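Local atomic coordinates of Maltose/maltodextrin transport permease homologue (Bdellovibrio bacteriovorus HD100, PDB entry 6FFL), a protein that probably imports maltose and maltodextrins as part of an ABC transporter, its MalE solute-binding domain, the part described here, holding maltotriose. Residues E41-E44 with L45-S48; K180-G183 with V184-N187; E346-A349 with V350-L354; Y358-L362 with A363-Q367; Q374-I377 with T378-Q382. All coordinates share one frame; numbering follows the deposited sequence. Where two conformers were deposited one is given.

In the fold
Along the chain the contacts follow in series, and four of the five gather around the two closing helices of the MalE domain. Contact 1 opens helix 42-54, while contact 3 lies on helix 346-362; their centres are about 15 Å apart, and both reach the same glucose of the maltotriose, so distant parts of the sequence meet at one sugar. Contact 4 ends helix 346-362, about 17 Å from contact 3 between centres. Contact 5 lies on helix 368-384, which packs beside helix 346-362; its centre is about 8 Å from that of contact 3. The loop of contact 2, before helix 191-205, touches contacts 3 and 5, packing Val184 and Pro186 on the two helices.

Contact 1: residues E41-E44 with L45-S48; sequences ETEE and LRSS. With GLC (alpha-D-glucopyranose), chain B.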
# COMPACT_ATOMS: atom_id res chain seq x y z
N GLU A 41 6.09 11.01 -2.20
CA GLU A 41 4.90 10.29 -1.79
C GLU A 41 4.32 9.57 -3.00
O GLU A 41 4.44 10.04 -4.14
CB GLU A 41 3.87 11.25 -1.19
CG GLU A 41 2.76 10.53 -0.41
CD GLU A 41 1.61 10.02 -1.28
OE1 GLU A 41 0.92 9.06 -0.85
OE2 GLU A 41 1.40 10.59 -2.38
N THR A 42 3.69 8.41 -2.74
CA THR A 42 3.23 7.48 -3.78
C THR A 42 2.59 8.15 -5.00
O THR A 42 2.98 7.86 -6.14
CB THR A 42 2.25 6.49 -3.15
OG1 THR A 42 2.97 5.62 -2.27
CG2 THR A 42 1.55 5.65 -4.23
N GLU A 43 1.60 9.02 -4.79
CA GLU A 43 0.94 9.68 -5.92
C GLU A 43 1.91 10.55 -6.69
O GLU A 43 1.96 10.52 -7.93
CB GLU A 43 -0.25 10.50 -5.42
CG GLU A 43 -1.18 9.71 -4.52
CD GLU A 43 -1.75 8.49 -5.21
OE1 GLU A 43 -1.71 7.40 -4.63
OE2 GLU A 43 -2.25 8.64 -6.35
N GLU A 44 2.70 11.37 -5.98
CA GLU A 44 3.63 12.27 -6.66
C GLU A 44 4.77 11.49 -7.32
O GLU A 44 5.29 11.93 -8.36
CB GLU A 44 4.19 13.29 -5.67
CG GLU A 44 5.21 14.26 -6.25
CD GLU A 44 5.83 15.15 -5.19
OE1 GLU A 44 5.24 15.28 -4.09
OE2 GLU A 44 6.91 15.73 -5.45
N LEU A 45 5.17 10.36 -6.74
CA LEU A 45 6.19 9.54 -7.38
C LEU A 45 5.72 9.06 -8.75
O LEU A 45 6.46 9.14 -9.75
CB LEU A 45 6.53 8.34 -6.49
CG LEU A 45 7.49 7.35 -7.15
CD1 LEU A 45 8.93 7.89 -7.17
CD2 LEU A 45 7.44 6.04 -6.43
N ARG A 46 4.47 8.58 -8.83
CA ARG A 46 3.94 8.15 -10.11
C ARG A 46 3.92 9.29 -11.11
O ARG A 46 4.43 9.16 -12.23
CB ARG A 46 2.53 7.57 -9.94
CG ARG A 46 1.88 7.15 -11.26
CD ARG A 46 0.41 6.79 -11.08
NE ARG A 46 -0.38 7.96 -10.71
CZ ARG A 46 -0.85 8.20 -9.49
NH1 ARG A 46 -0.60 7.36 -8.49
NH2 ARG A 46 -1.58 9.28 -9.27
N SER A 47 3.33 10.43 -10.73
CA SER A 47 3.16 11.50 -11.71
C SER A 47 4.50 12.13 -12.08
O SER A 47 4.72 12.48 -13.24
CB SER A 47 2.17 12.53 -11.17
OG SER A 47 2.70 13.22 -10.05
N SER A 48 5.42 12.27 -11.11
CA SER A 48 6.70 12.90 -11.42
C SER A 48 7.60 11.98 -12.24
O SER A 48 8.32 12.44 -13.14
CB SER A 48 7.38 13.37 -10.13
OG SER A 48 7.98 12.31 -9.39
C1 GLC B . -2.47 2.52 -3.66
C2 GLC B . -2.00 2.37 -5.11
C3 GLC B . -1.99 3.75 -5.78
C4 GLC B . -3.36 4.39 -5.68
C5 GLC B . -3.81 4.46 -4.21
C6 GLC B . -5.27 4.90 -4.13
O2 GLC B . -0.69 1.76 -5.17
O3 GLC B . -1.63 3.62 -7.17
O4 GLC B . -3.30 5.71 -6.24
O5 GLC B . -3.75 3.14 -3.65
O6 GLC B . -5.65 5.23 -2.78
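The guanidinium of Arg46 has the backbone O of Glu43 over one face, centred 3.9 Å above its plane, and the carboxylate carbon of Glu43 at its edge. NH1 and NH2 both turn end-on to a single oxygen: Arg46 NH1 is 3.0 Å and Arg46 NH2 3.1 Å from Glu43 OE2. The two flat groups are 56° apart, and both nitrogens come from the same face of the carboxylate in this salt bridge, which Arg355 joins from outside. Glu43 bends at chi2 (-60°), so that its carboxylate lies alongside the arginine and OE1 is left for the sugar: glucose O4 donates to Glu43 OE1 at 2.8 Å. Arg46, itself a pocket residue, probably helps to fix the rotation of this glutamate. The pair sits at the start of helix 42-54, which helps line the maltotriose pocket of the periplasmic-binding-protein fold. Glu41 is the N-cap, its OE2 accepting from Glu43 N at 2.9 Å. A turn on, Glu44 O receives Ser48 N at 2.8 Å and Ser48 OG at 2.9 Å, from opposite faces of its plane; Ser48 OG is also bonded to Arg40. Leu45, the apolar residue of this turn, packs inward on Trp8 and Val62.

Contact 2: residues K180-G183 with V184-N187; sequences KADG and VTPN
Asp182 and Thr185 are joined twice: Thr185 OG1 donates to Asp182 OD2 at 2.7 Å, on the syn lone pair, and Thr185 N reaches Asp182 OD1 at 2.9 Å. OD1 takes a second bond, from Val184 N at 3.0 Å, the third to the carboxylate; both amides arrive from one face of the group, Val184 N well above its plane. Asp182 CG sits between its own N and carbonyl carbon (chi1 59°), which brings the carboxylate over the following amides, a compact choice that aspartate's short chain can exploit. With three donors gathered on it, the group is probably kept ionised. The loop is also closed by the nearly straight bond from Lys180 N to Thr185 O, 2.9 Å.

Packing surrounds the polar group. Val184 CG2 lies 3.6 Å from Asp182 CG, the two side chains crossing at about a right angle. The extended Lys180 chain carries its methylenes past the threonine and asparagine, CD 3.7 Å from Thr185 CG2 and CG 3.9 Å from Asn187 CB, as suits a long residue at the surface. Beyond the loop, Gly183 O accepts from Thr344 OG1 and Asn187 ND2 donates to Ala177 O.

Gly183 N to Lys180 O, 2.9 Å, closes a type I beta turn, Lys180 to Gly183, whose positive-phi glycine suits its last position, overlapped by an Asx turn that starts at Asp182.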
# COMPACT_ATOMS: atom_id res chain seq x y z
N LYS A 180 -14.09 -5.89 -12.78
CA LYS A 180 -14.68 -7.13 -13.25
C LYS A 180 -13.59 -8.19 -13.47
O LYS A 180 -12.39 -7.93 -13.35
CB LYS A 180 -15.45 -6.90 -14.54
CG LYS A 180 -16.76 -6.16 -14.35
CD LYS A 180 -17.49 -6.01 -15.66
CE LYS A 180 -18.91 -5.52 -15.44
NZ LYS A 180 -19.68 -5.45 -16.72
N ALA A 181 -14.04 -9.41 -13.79
CA ALA A 181 -13.12 -10.54 -13.89
C ALA A 181 -12.08 -10.33 -14.97
O ALA A 181 -10.95 -10.84 -14.85
CB ALA A 181 -13.90 -11.83 -14.15
N ASP A 182 -12.42 -9.59 -16.03
CA ASP A 182 -11.46 -9.36 -17.11
C ASP A 182 -10.28 -8.50 -16.67
O ASP A 182 -9.33 -8.36 -17.44
CB ASP A 182 -12.17 -8.74 -18.32
CG ASP A 182 -12.84 -7.40 -18.01
OD1 ASP A 182 -12.58 -6.79 -16.95
OD2 ASP A 182 -13.64 -6.94 -18.86
N GLY A 183 -10.34 -7.93 -15.47
CA GLY A 183 -9.25 -7.12 -14.97
C GLY A 183 -9.12 -5.75 -15.59
O GLY A 183 -8.14 -5.05 -15.30
N VAL A 184 -10.06 -5.34 -16.44
CA VAL A 184 -9.97 -4.04 -17.10
C VAL A 184 -11.26 -3.24 -17.06
O VAL A 184 -11.23 -2.02 -17.29
CB VAL A 184 -9.50 -4.19 -18.56
CG1 VAL A 184 -8.10 -4.79 -18.62
CG2 VAL A 184 -10.49 -5.02 -19.36
N THR A 185 -12.42 -3.85 -16.79
CA THR A 185 -13.67 -3.11 -16.80
C THR A 185 -14.01 -2.65 -15.38
O THR A 185 -14.17 -3.50 -14.49
CB THR A 185 -14.80 -3.95 -17.36
OG1 THR A 185 -14.45 -4.39 -18.68
CG2 THR A 185 -16.09 -3.14 -17.44
N PRO A 186 -14.13 -1.35 -15.13
CA PRO A 186 -14.55 -0.89 -13.80
C PRO A 186 -15.93 -1.43 -13.46
O PRO A 186 -16.79 -1.59 -14.33
CB PRO A 186 -14.58 0.64 -13.95
CG PRO A 186 -13.66 0.93 -15.09
CD PRO A 186 -13.83 -0.24 -16.04
N ASN A 187 -16.12 -1.73 -12.17
CA ASN A 187 -17.39 -2.20 -11.65
C ASN A 187 -17.71 -1.37 -10.41
O ASN A 187 -17.68 -1.88 -9.29
CB ASN A 187 -17.33 -3.70 -11.32
CG ASN A 187 -18.70 -4.31 -11.09
OD1 ASN A 187 -19.67 -3.95 -11.75
ND2 ASN A 187 -18.79 -5.23 -10.14

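Contact 3: residues E346-A349 with V350-L354; sequences EVRA and VWDSL. With GLC (alpha-D-glucopyranose), chain B.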
# COMPACT_ATOMS: atom_id res chain seq x y z
N GLU A 346 -5.99 0.38 -16.47
CA GLU A 346 -7.37 0.73 -16.15
C GLU A 346 -7.55 0.98 -14.66
O GLU A 346 -8.43 1.76 -14.26
CB GLU A 346 -8.31 -0.38 -16.62
CG GLU A 346 -8.52 -0.43 -18.15
CD GLU A 346 -7.43 -1.16 -18.93
OE1 GLU A 346 -6.42 -1.60 -18.35
OE2 GLU A 346 -7.59 -1.29 -20.16
N VAL A 347 -6.75 0.33 -13.81
CA VAL A 347 -6.89 0.48 -12.36
C VAL A 347 -6.60 1.91 -11.95
O VAL A 347 -7.18 2.43 -10.98
CB VAL A 347 -5.96 -0.52 -11.63
CG1 VAL A 347 -5.99 -0.29 -10.13
CG2 VAL A 347 -6.36 -1.93 -11.96
N ARG A 348 -5.70 2.58 -12.67
CA ARG A 348 -5.39 3.98 -12.39
C ARG A 348 -6.63 4.85 -12.52
O ARG A 348 -6.88 5.72 -11.67
CB ARG A 348 -4.28 4.44 -13.34
CG ARG A 348 -3.98 5.91 -13.28
CD ARG A 348 -3.07 6.21 -12.12
NE ARG A 348 -3.79 6.72 -10.95
CZ ARG A 348 -3.65 6.23 -9.72
NH1 ARG A 348 -2.83 5.21 -9.49
NH2 ARG A 348 -4.31 6.78 -8.71
N ALA A 349 -7.41 4.64 -13.58
CA ALA A 349 -8.66 5.37 -13.75
C ALA A 349 -9.63 5.09 -12.61
O ALA A 349 -10.35 5.99 -12.15
CB ALA A 349 -9.30 5.01 -15.09
N VAL A 350 -9.67 3.83 -12.14
CA VAL A 350 -10.55 3.48 -11.04
C VAL A 350 -10.15 4.22 -9.77
O VAL A 350 -10.99 4.82 -9.09
CB VAL A 350 -10.57 1.96 -10.81
CG1 VAL A 350 -11.31 1.63 -9.51
CG2 VAL A 350 -11.25 1.24 -11.98
N TRP A 351 -8.85 4.20 -9.43
CA TRP A 351 -8.41 4.91 -8.23
C TRP A 351 -8.73 6.40 -8.32
O TRP A 351 -9.19 7.01 -7.35
CB TRP A 351 -6.90 4.75 -8.03
CG TRP A 351 -6.41 3.40 -7.65
CD1 TRP A 351 -5.34 2.76 -8.20
CD2 TRP A 351 -6.91 2.53 -6.61
NE1 TRP A 351 -5.15 1.54 -7.58
CE2 TRP A 351 -6.10 1.38 -6.61
CE3 TRP A 351 -7.96 2.62 -5.69
CZ2 TRP A 351 -6.30 0.32 -5.72
CZ3 TRP A 351 -8.17 1.56 -4.81
CH2 TRP A 351 -7.34 0.43 -4.84
N ASP A 352 -8.42 7.02 -9.46
CA ASP A 352 -8.61 8.46 -9.58
C ASP A 352 -10.08 8.84 -9.51
O ASP A 352 -10.43 9.85 -8.88
CB ASP A 352 -7.97 8.97 -10.87
CG ASP A 352 -6.44 8.90 -10.83
OD1 ASP A 352 -5.88 8.89 -9.73
OD2 ASP A 352 -5.82 8.87 -11.91
N SER A 353 -10.95 8.07 -10.16
CA SER A 353 -12.38 8.34 -10.11
C SER A 353 -12.93 8.14 -8.70
O SER A 353 -13.72 8.96 -8.21
CB SER A 353 -13.12 7.44 -11.10
OG SER A 353 -14.51 7.74 -11.10
N LEU A 354 -12.53 7.05 -8.04
CA LEU A 354 -13.00 6.81 -6.68
C LEU A 354 -12.61 7.94 -5.74
O LEU A 354 -13.40 8.37 -4.90
CB LEU A 354 -12.46 5.48 -6.17
CG LEU A 354 -13.11 4.21 -6.70
CD1 LEU A 354 -12.32 3.00 -6.19
CD2 LEU A 354 -14.57 4.13 -6.26
C1 GLC B . -2.47 2.52 -3.66
C2 GLC B . -2.00 2.37 -5.11
C3 GLC B . -1.99 3.75 -5.78
C4 GLC B . -3.36 4.39 -5.68
C5 GLC B . -3.81 4.46 -4.21
C6 GLC B . -5.27 4.90 -4.13
O2 GLC B . -0.69 1.76 -5.17
O3 GLC B . -1.63 3.62 -7.17
O4 GLC B . -3.30 5.71 -6.24
O5 GLC B . -3.75 3.14 -3.65
O6 GLC B . -5.65 5.23 -2.78
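Arg348 spans the contact between Asp352 and the bound glucose. From CB, its CG is anti to the backbone N (chi1 173°), and bends at chi2 and chi3 swing the rest of the chain over the next helical turn, CG and CD passing Asp352 OD2. NE donates to that oxygen at 3.1 Å, while NH2 donates to Asp352 OD1 at 2.8 Å. This side-on, two-pronged salt bridge has both oxygens in the guanidinium plane, yet meets the carboxylate from above, the planes being 48° apart. NH2 spends its other hydrogen on glucose O4 at 2.9 Å; NH1 reaches glucose O3 at 3.1 Å and O4 more weakly. Asp352, also bonded to Arg355 and Gln382, probably helps to fix the angle at which the arginine presents itself to two sugar oxygens.

Trp351 CB lies 3.4 Å from Arg348 NH2, and its indole offers one face to the same glucose, with C6 offset toward the rim and C4 at 3.6 Å from Trp351 CD1. Val347 CG1 lies alongside the ring, 3.2 Å from Trp351 NE1, which also bonds Asp67 weakly; Phe178 meets the indole as well.

An aromatic platform under a pyranose, with charged groups on the hydroxyls at its rim, is a classic carbohydrate-binding arrangement; here it receives one glucose of maltotriose, probably the non-reducing end, since O4 carries the hydroxyl.

Contact 4: residues Y358-L362 with A363-Q367; sequences YQKVL and AGSLQ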
# COMPACT_ATOMS: atom_id res chain seq x y z
N TYR A 358 -15.52 10.12 -3.80
CA TYR A 358 -15.71 10.00 -2.35
C TYR A 358 -15.33 11.29 -1.64
O TYR A 358 -15.89 11.59 -0.58
CB TYR A 358 -14.94 8.82 -1.75
CG TYR A 358 -15.57 8.36 -0.42
CD1 TYR A 358 -16.96 8.35 -0.26
CD2 TYR A 358 -14.80 8.00 0.67
CE1 TYR A 358 -17.57 7.94 0.93
CE2 TYR A 358 -15.39 7.59 1.87
CZ TYR A 358 -16.77 7.57 1.99
OH TYR A 358 -17.39 7.17 3.17
N GLN A 359 -14.42 12.08 -2.20
CA GLN A 359 -14.14 13.38 -1.61
C GLN A 359 -15.40 14.23 -1.59
O GLN A 359 -15.67 14.93 -0.61
CB GLN A 359 -13.02 14.09 -2.37
CG GLN A 359 -12.45 15.32 -1.66
CD GLN A 359 -13.28 16.58 -1.88
OE1 GLN A 359 -14.02 16.70 -2.86
NE2 GLN A 359 -13.17 17.54 -0.96
N LYS A 360 -16.20 14.16 -2.66
CA LYS A 360 -17.42 14.94 -2.72
C LYS A 360 -18.47 14.41 -1.75
O LYS A 360 -19.24 15.19 -1.17
CB LYS A 360 -17.98 14.93 -4.14
CG LYS A 360 -17.11 15.63 -5.16
CD LYS A 360 -17.69 15.41 -6.56
CE LYS A 360 -16.93 16.17 -7.63
NZ LYS A 360 -17.54 15.95 -8.97
N VAL A 361 -18.53 13.09 -1.58
CA VAL A 361 -19.43 12.51 -0.58
C VAL A 361 -19.05 12.99 0.81
O VAL A 361 -19.89 13.46 1.59
CB VAL A 361 -19.39 10.98 -0.65
CG1 VAL A 361 -20.27 10.39 0.45
CG2 VAL A 361 -19.84 10.50 -2.00
N LEU A 362 -17.77 12.82 1.17
CA LEU A 362 -17.34 13.21 2.51
C LEU A 362 -17.47 14.70 2.74
O LEU A 362 -17.70 15.13 3.87
CB LEU A 362 -15.90 12.76 2.74
CG LEU A 362 -15.73 11.24 2.77
CD1 LEU A 362 -14.28 10.88 2.95
CD2 LEU A 362 -16.57 10.61 3.88
N ALA A 363 -17.34 15.51 1.68
CA ALA A 363 -17.56 16.94 1.81
C ALA A 363 -19.03 17.31 1.86
O ALA A 363 -19.36 18.48 2.12
CB ALA A 363 -16.88 17.69 0.65
N GLY A 364 -19.93 16.37 1.61
CA GLY A 364 -21.35 16.60 1.79
C GLY A 364 -22.08 17.16 0.59
O GLY A 364 -23.16 17.73 0.76
N SER A 365 -21.54 17.01 -0.62
CA SER A 365 -22.22 17.58 -1.77
C SER A 365 -22.85 16.53 -2.68
O SER A 365 -23.64 16.89 -3.55
CB SER A 365 -21.26 18.45 -2.59
OG SER A 365 -20.21 17.68 -3.13
N LEU A 366 -22.53 15.25 -2.47
CA LEU A 366 -22.96 14.18 -3.35
C LEU A 366 -23.47 13.02 -2.49
O LEU A 366 -22.77 12.61 -1.56
CB LEU A 366 -21.78 13.73 -4.24
CG LEU A 366 -21.98 12.84 -5.46
CD1 LEU A 366 -22.97 13.42 -6.42
CD2 LEU A 366 -20.63 12.63 -6.16
N GLN A 367 -24.65 12.49 -2.81
CA GLN A 367 -25.14 11.31 -2.11
C GLN A 367 -24.38 10.05 -2.55
O GLN A 367 -23.90 9.97 -3.68
CB GLN A 367 -26.63 11.12 -2.35
CG GLN A 367 -27.46 12.22 -1.68
CD GLN A 367 -28.94 11.89 -1.62
OE1 GLN A 367 -29.48 11.61 -0.55
NE2 GLN A 367 -29.59 11.94 -2.77
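A Schellman motif closes helix 346-362, turning the chain toward helix 368-384. Its two signature bonds run back into the last turn: Ser365 N donates to Lys360 O at 3.0 Å, a nearly straight bond (166°), and Gly364 N donates to Val361 O at 2.9 Å from well above the carbonyl plane. Before them Ala363 N keeps an ordinary helical bond to Gln359 O. Gly364 has positive phi (89°), at backbone angles that favour glycine, so it is the natural residue for the reversal.

Past the turn, Leu366 comes back against the helix. Its CB lies 4.0 Å from Lys360 CB, and its CD2 meets the stem of the same extended lysine, 4.1 Å from Lys360 CD. Leu366 O also receives a CA-H...O contact from Val361 CA, 3.5 Å, and touches the valine methyls. Leu366 and Val361 also pack on Ala371 of the next helix, while Leu362 O accepts from Arg204 NH1.

The carbonyls at a helix end lack the usual amides four residues on; here the chain supplies the missing donors itself, and the aliphatic stem of Lys360 packs on Leu366 while its charged end projects away.

Contact 5: residues Q374-I377 with T378-Q382; sequences QAQI and TAEQQ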
# COMPACT_ATOMS: atom_id res chain seq x y z
N GLN A 374 -21.42 8.09 -10.70
CA GLN A 374 -20.47 8.97 -11.37
C GLN A 374 -19.04 8.46 -11.29
O GLN A 374 -18.21 8.83 -12.13
CB GLN A 374 -20.58 10.38 -10.80
CG GLN A 374 -21.79 11.14 -11.35
CD GLN A 374 -22.27 12.26 -10.46
OE1 GLN A 374 -21.50 13.14 -10.06
NE2 GLN A 374 -23.56 12.25 -10.14
N ALA A 375 -18.72 7.63 -10.29
CA ALA A 375 -17.42 6.97 -10.28
C ALA A 375 -17.27 6.07 -11.51
O ALA A 375 -16.24 6.08 -12.18
CB ALA A 375 -17.23 6.16 -9.00
N GLN A 376 -18.32 5.31 -11.83
CA GLN A 376 -18.27 4.45 -13.01
C GLN A 376 -18.14 5.28 -14.29
O GLN A 376 -17.31 4.98 -15.16
CB GLN A 376 -19.52 3.57 -13.07
CG GLN A 376 -19.55 2.57 -14.24
CD GLN A 376 -18.48 1.49 -14.12
OE1 GLN A 376 -17.98 1.23 -13.03
NE2 GLN A 376 -18.14 0.86 -15.24
N ILE A 377 -18.96 6.33 -14.42
CA ILE A 377 -18.95 7.11 -15.65
C ILE A 377 -17.59 7.77 -15.85
O ILE A 377 -17.02 7.73 -16.94
CB ILE A 377 -20.08 8.16 -15.65
CG1 ILE A 377 -21.45 7.48 -15.72
CG2 ILE A 377 -19.91 9.14 -16.84
CD1 ILE A 377 -22.60 8.35 -15.22
N THR A 378 -17.05 8.36 -14.78
CA THR A 378 -15.77 9.06 -14.87
C THR A 378 -14.63 8.09 -15.17
O THR A 378 -13.73 8.40 -15.96
CB THR A 378 -15.52 9.84 -13.58
OG1 THR A 378 -16.48 10.89 -13.48
CG2 THR A 378 -14.12 10.43 -13.56
N ALA A 379 -14.65 6.91 -14.55
CA ALA A 379 -13.60 5.91 -14.80
C ALA A 379 -13.62 5.47 -16.25
O ALA A 379 -12.56 5.38 -16.90
CB ALA A 379 -13.78 4.70 -13.88
N GLU A 380 -14.82 5.21 -16.79
CA GLU A 380 -14.92 4.80 -18.19
C GLU A 380 -14.44 5.91 -19.11
O GLU A 380 -13.76 5.64 -20.11
CB GLU A 380 -16.36 4.41 -18.52
CG GLU A 380 -16.80 3.06 -17.94
CD GLU A 380 -18.30 2.83 -18.10
OE1 GLU A 380 -19.02 3.79 -18.44
OE2 GLU A 380 -18.76 1.68 -17.89
N GLN A 381 -14.77 7.16 -18.79
CA GLN A 381 -14.28 8.27 -19.61
C GLN A 381 -12.76 8.38 -19.56
O GLN A 381 -12.11 8.57 -20.60
CB GLN A 381 -14.93 9.59 -19.17
CG GLN A 381 -14.49 10.79 -20.01
CD GLN A 381 -14.89 10.67 -21.49
OE1 GLN A 381 -16.01 10.27 -21.81
NE2 GLN A 381 -13.97 11.02 -22.38
N GLN A 382 -12.16 8.25 -18.37
CA GLN A 382 -10.71 8.32 -18.27
C GLN A 382 -10.04 7.20 -19.05
O GLN A 382 -9.00 7.40 -19.68
CB GLN A 382 -10.27 8.30 -16.80
CG GLN A 382 -8.76 8.55 -16.55
CD GLN A 382 -8.41 8.70 -15.07
OE1 GLN A 382 -9.28 9.00 -14.25
NE2 GLN A 382 -7.13 8.48 -14.72
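Thr378 turns back over its own helix to Gln374: its N donates to Gln374 O at 2.9 Å and, in the conformer described, its OG1 reaches the same oxygen at 3.0 Å, the two donors approaching from opposite faces of the carbonyl. OG1 stands beside the backbone N (chi1 -67°), the position from which a threonine hydroxyl can share an acceptor with its own amide. In this conformer the hydroxyl is bonded within the helix; the side chain also touches Ser353 and Gln357.

Ile377, just before it, is largely exposed. Its O accepts from Gln381 N at 3.0 Å.

The third element is the pair Gln376 and Glu380, one turn apart. Gln376 bends at chi2 (67°) while the glutamate stays extended, and Gln376 NE2 donates to Glu380 OE2 at 2.8 Å. Glu380 OE2 lies near the amide plane of Gln376, but is itself met from above the carboxylate plane, the two planes being nearly perpendicular (84°). Glutamine suits this place because it uses both ends: NE2 also donates to Pro186 O, and OE1 accepts from Leu188 N. These bonds on either end probably hold the amide's rotation, and they tie the loop before helix 191-205 to the helix.

Small Ala375 and Ala379 occupy the inward side, against Leu188, Gln357 and Pro186. Side chains bonded four residues apart, with buried alanines against the neighbouring helix and loop, fit a surface alpha-helix with one packed side, the second arm of the helical hairpin formed with helix 346-362.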